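PDB 6FVI: centrosomal protein of 192 kDa from Homo sapiens, which is required for mitotic centrosome maturation and bipolar spindle assembly, acting as a centrosome-specific activating scaffold for the kinases AURKA and PLK1. Local coordinates for residues Trp55-Lys66 with Gly109-Cys119. Numbering follows the deposited sequence.
Sequences WHLSSLAPPYVK and GDYAQFWDVEC
The Trp115 indole packs one face against Ser59, whose CB sits 3.8 Å from the centroid of the six-membered ring, nearly on its normal, while Leu57 CB meets the indole edge. An alanine in place of Trp115 would probably leave Ser59 without that aromatic face and open a gap beside Gln113, whose OE1 would lose the weak bond from Trp115 NE1. These residues show how an antiparallel pair tolerates an interruption: reciprocal backbone bonds join Ser58 with Asp116 and Tyr64 with Ala112, but between Ser59 and Tyr64 the register slips by two, and the extended Gln113 side chain reaches into the loop, CG anti to the backbone N (chi1 -167°). Gln113 NE2 gives Ala61 O a straight 2.9 Å bond, with Ala61 O in the plane of the Gln113 amide. Beyond the break, Val65 CG1 stands over the centre of the Tyr111 ring, 3.8 Å from its centroid, and Ala112 CB packs against a face of Tyr64. Tyr111 OH bonds to Gly107 O, and Trp115 stacks on Phe133. Within this immunoglobulin-like PapD-like domain 7, strand 109-121 runs between 53-66 and 129-139, while 53-66 also pairs antiparallel with strands 75-76 and 82-91.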
# COMPACT_ATOMS: atom_id res chain seq x y z
N TRP A 55 9.92 9.12 1.13
CA TRP A 55 8.80 8.21 1.30
C TRP A 55 9.19 7.05 2.18
O TRP A 55 10.36 6.66 2.26
CB TRP A 55 8.28 7.73 -0.07
CG TRP A 55 9.28 6.94 -0.86
CD1 TRP A 55 10.19 7.44 -1.73
CD2 TRP A 55 9.48 5.53 -0.84
NE1 TRP A 55 10.96 6.42 -2.23
CE2 TRP A 55 10.54 5.24 -1.71
CE3 TRP A 55 8.83 4.45 -0.19
CZ2 TRP A 55 10.98 3.94 -1.95
CZ3 TRP A 55 9.28 3.17 -0.44
CH2 TRP A 55 10.34 2.93 -1.30
N HIS A 56 8.17 6.45 2.81
CA HIS A 56 8.35 5.31 3.67
C HIS A 56 7.07 4.50 3.69
O HIS A 56 5.99 5.08 3.81
CB HIS A 56 8.69 5.79 5.09
CG HIS A 56 8.69 4.71 6.12
ND1 HIS A 56 9.63 3.72 6.21
CD2 HIS A 56 7.75 4.42 7.05
CE1 HIS A 56 9.34 2.94 7.24
NE2 HIS A 56 8.19 3.32 7.75
N LEU A 57 7.19 3.19 3.58
CA LEU A 57 6.06 2.26 3.66
C LEU A 57 5.97 1.65 4.99
O LEU A 57 6.99 1.23 5.52
CB LEU A 57 6.28 0.98 2.80
CG LEU A 57 6.67 1.24 1.38
CD1 LEU A 57 6.85 0.06 0.52
CD2 LEU A 57 5.66 2.17 0.70
N SER A 58 4.75 1.50 5.48
CA SER A 58 4.58 0.79 6.71
C SER A 58 3.29 0.04 6.72
O SER A 58 2.31 0.40 6.10
CB SER A 58 4.65 1.74 7.89
OG SER A 58 3.55 2.61 7.85
N SER A 59 3.32 -1.08 7.41
CA SER A 59 2.11 -1.87 7.56
C SER A 59 1.31 -1.27 8.68
O SER A 59 1.85 -0.81 9.69
CB SER A 59 2.39 -3.32 7.84
OG SER A 59 3.26 -3.47 8.95
N LEU A 60 0.00 -1.35 8.56
CA LEU A 60 -0.84 -0.75 9.58
C LEU A 60 -1.13 -1.66 10.76
O LEU A 60 -1.46 -1.20 11.84
CB LEU A 60 -2.07 -0.15 8.93
CG LEU A 60 -1.66 0.91 7.87
CD1 LEU A 60 -2.91 1.44 7.21
CD2 LEU A 60 -0.78 2.04 8.42
N ALA A 61 -1.03 -2.96 10.52
CA ALA A 61 -1.19 -4.01 11.54
C ALA A 61 -0.68 -5.28 10.89
O ALA A 61 -0.55 -5.34 9.66
CB ALA A 61 -2.64 -4.16 11.94
N PRO A 62 -0.47 -6.33 11.68
CA PRO A 62 0.00 -7.59 11.10
C PRO A 62 -1.02 -8.16 10.13
O PRO A 62 -2.19 -7.79 10.14
CB PRO A 62 0.19 -8.50 12.32
CG PRO A 62 0.49 -7.53 13.42
CD PRO A 62 -0.44 -6.38 13.15
N PRO A 63 -0.61 -9.09 9.29
CA PRO A 63 -1.58 -9.70 8.38
C PRO A 63 -2.73 -10.31 9.13
O PRO A 63 -2.54 -10.88 10.21
CB PRO A 63 -0.76 -10.80 7.68
CG PRO A 63 0.67 -10.40 7.86
CD PRO A 63 0.72 -9.73 9.18
N TYR A 64 -3.91 -10.22 8.55
CA TYR A 64 -5.08 -10.89 9.06
C TYR A 64 -5.43 -12.03 8.14
O TYR A 64 -5.29 -11.93 6.91
CB TYR A 64 -6.26 -9.91 9.28
CG TYR A 64 -6.75 -9.18 8.06
CD1 TYR A 64 -6.11 -8.02 7.61
CD2 TYR A 64 -7.85 -9.62 7.36
CE1 TYR A 64 -6.57 -7.34 6.51
CE2 TYR A 64 -8.32 -8.95 6.25
CZ TYR A 64 -7.68 -7.79 5.83
OH TYR A 64 -8.12 -7.10 4.73
N VAL A 65 -5.83 -13.16 8.73
CA VAL A 65 -5.87 -14.41 8.01
C VAL A 65 -7.15 -15.16 8.34
O VAL A 65 -7.49 -15.36 9.51
CB VAL A 65 -4.65 -15.29 8.34
CG1 VAL A 65 -4.53 -16.42 7.33
CG2 VAL A 65 -3.38 -14.44 8.34
N LYS A 66 -7.83 -15.63 7.31
CA LYS A 66 -9.07 -16.37 7.51
C LYS A 66 -8.87 -17.75 6.90
O LYS A 66 -8.01 -17.99 6.04
CB LYS A 66 -10.27 -15.62 6.90
CG LYS A 66 -10.28 -15.53 5.39
CD LYS A 66 -11.43 -14.70 4.84
CE LYS A 66 -11.08 -14.25 3.42
NZ LYS A 66 -11.83 -13.05 2.93
N GLY A 109 -4.38 -20.55 4.40
CA GLY A 109 -5.15 -19.47 4.85
C GLY A 109 -5.27 -18.47 3.75
O GLY A 109 -4.53 -18.52 2.76
N ASP A 110 -6.18 -17.54 3.98
CA ASP A 110 -6.41 -16.44 3.07
C ASP A 110 -5.96 -15.18 3.81
O ASP A 110 -6.56 -14.79 4.81
CB ASP A 110 -7.86 -16.38 2.67
CG ASP A 110 -8.13 -15.45 1.54
OD1 ASP A 110 -7.20 -14.75 1.12
OD2 ASP A 110 -9.28 -15.44 1.06
N TYR A 111 -4.86 -14.61 3.33
CA TYR A 111 -4.11 -13.56 4.01
C TYR A 111 -4.39 -12.19 3.41
O TYR A 111 -4.52 -12.07 2.18
CB TYR A 111 -2.61 -13.81 3.81
CG TYR A 111 -2.06 -15.06 4.46
CD1 TYR A 111 -2.37 -16.33 3.98
CD2 TYR A 111 -1.20 -14.97 5.53
CE1 TYR A 111 -1.83 -17.46 4.56
CE2 TYR A 111 -0.64 -16.10 6.10
CZ TYR A 111 -0.98 -17.35 5.61
OH TYR A 111 -0.41 -18.44 6.20
N ALA A 112 -4.35 -11.16 4.24
CA ALA A 112 -4.42 -9.81 3.72
C ALA A 112 -3.74 -8.88 4.71
O ALA A 112 -3.54 -9.22 5.88
CB ALA A 112 -5.85 -9.38 3.43
N GLN A 113 -3.42 -7.68 4.24
CA GLN A 113 -2.76 -6.71 5.10
C GLN A 113 -2.91 -5.33 4.48
O GLN A 113 -2.77 -5.16 3.27
CB GLN A 113 -1.28 -7.05 5.28
CG GLN A 113 -0.61 -6.27 6.40
CD GLN A 113 0.82 -6.73 6.60
OE1 GLN A 113 1.47 -7.23 5.68
NE2 GLN A 113 1.30 -6.54 7.81
N PHE A 114 -3.14 -4.34 5.34
CA PHE A 114 -3.18 -2.95 4.94
C PHE A 114 -1.86 -2.26 5.19
O PHE A 114 -1.24 -2.48 6.23
CB PHE A 114 -4.29 -2.21 5.71
CG PHE A 114 -5.68 -2.65 5.34
CD1 PHE A 114 -6.23 -2.24 4.11
CD2 PHE A 114 -6.42 -3.49 6.14
CE1 PHE A 114 -7.51 -2.65 3.74
CE2 PHE A 114 -7.69 -3.87 5.78
CZ PHE A 114 -8.25 -3.45 4.60
N TRP A 115 -1.46 -1.43 4.23
CA TRP A 115 -0.21 -0.68 4.27
C TRP A 115 -0.47 0.78 3.90
O TRP A 115 -1.47 1.11 3.25
CB TRP A 115 0.77 -1.27 3.25
CG TRP A 115 1.32 -2.60 3.59
CD1 TRP A 115 0.67 -3.80 3.60
CD2 TRP A 115 2.68 -2.89 3.96
NE1 TRP A 115 1.52 -4.80 3.98
CE2 TRP A 115 2.76 -4.27 4.20
CE3 TRP A 115 3.82 -2.11 4.12
CZ2 TRP A 115 3.96 -4.90 4.58
CZ3 TRP A 115 4.99 -2.73 4.49
CH2 TRP A 115 5.05 -4.11 4.72
N ASP A 116 0.45 1.63 4.31
CA ASP A 116 0.46 2.93 3.70
C ASP A 116 1.82 3.39 3.34
O ASP A 116 2.84 2.87 3.77
CB ASP A 116 -0.24 3.97 4.53
CG ASP A 116 0.49 4.38 5.76
OD1 ASP A 116 1.61 3.92 5.99
OD2 ASP A 116 -0.06 5.22 6.49
N VAL A 117 1.83 4.33 2.42
CA VAL A 117 3.01 5.09 2.06
C VAL A 117 2.86 6.46 2.64
O VAL A 117 1.85 7.11 2.42
CB VAL A 117 3.14 5.23 0.55
CG1 VAL A 117 4.50 5.83 0.22
CG2 VAL A 117 2.89 3.92 -0.17
N GLU A 118 3.88 6.90 3.34
CA GLU A 118 3.93 8.22 3.91
C GLU A 118 4.95 8.98 3.12
O GLU A 118 6.07 8.48 2.97
CB GLU A 118 4.34 8.09 5.38
CG GLU A 118 3.19 7.57 6.24
CD GLU A 118 3.57 7.41 7.71
OE1 GLU A 118 3.14 8.25 8.52
OE2 GLU A 118 4.28 6.44 8.05
N CYS A 119 4.63 10.18 2.62
CA CYS A 119 5.66 10.91 1.97
C CYS A 119 5.51 12.39 2.14
O CYS A 119 4.49 12.92 2.59
CB CYS A 119 5.80 10.49 0.50
SG CYS A 119 4.43 11.05 -0.51
O HOH W 1 4.36 4.73 6.17
O HOH W 2 -3.35 -5.13 8.14
O HOH W 3 -7.60 -12.26 5.14
O HOH W 4 -10.64 -13.33 0.46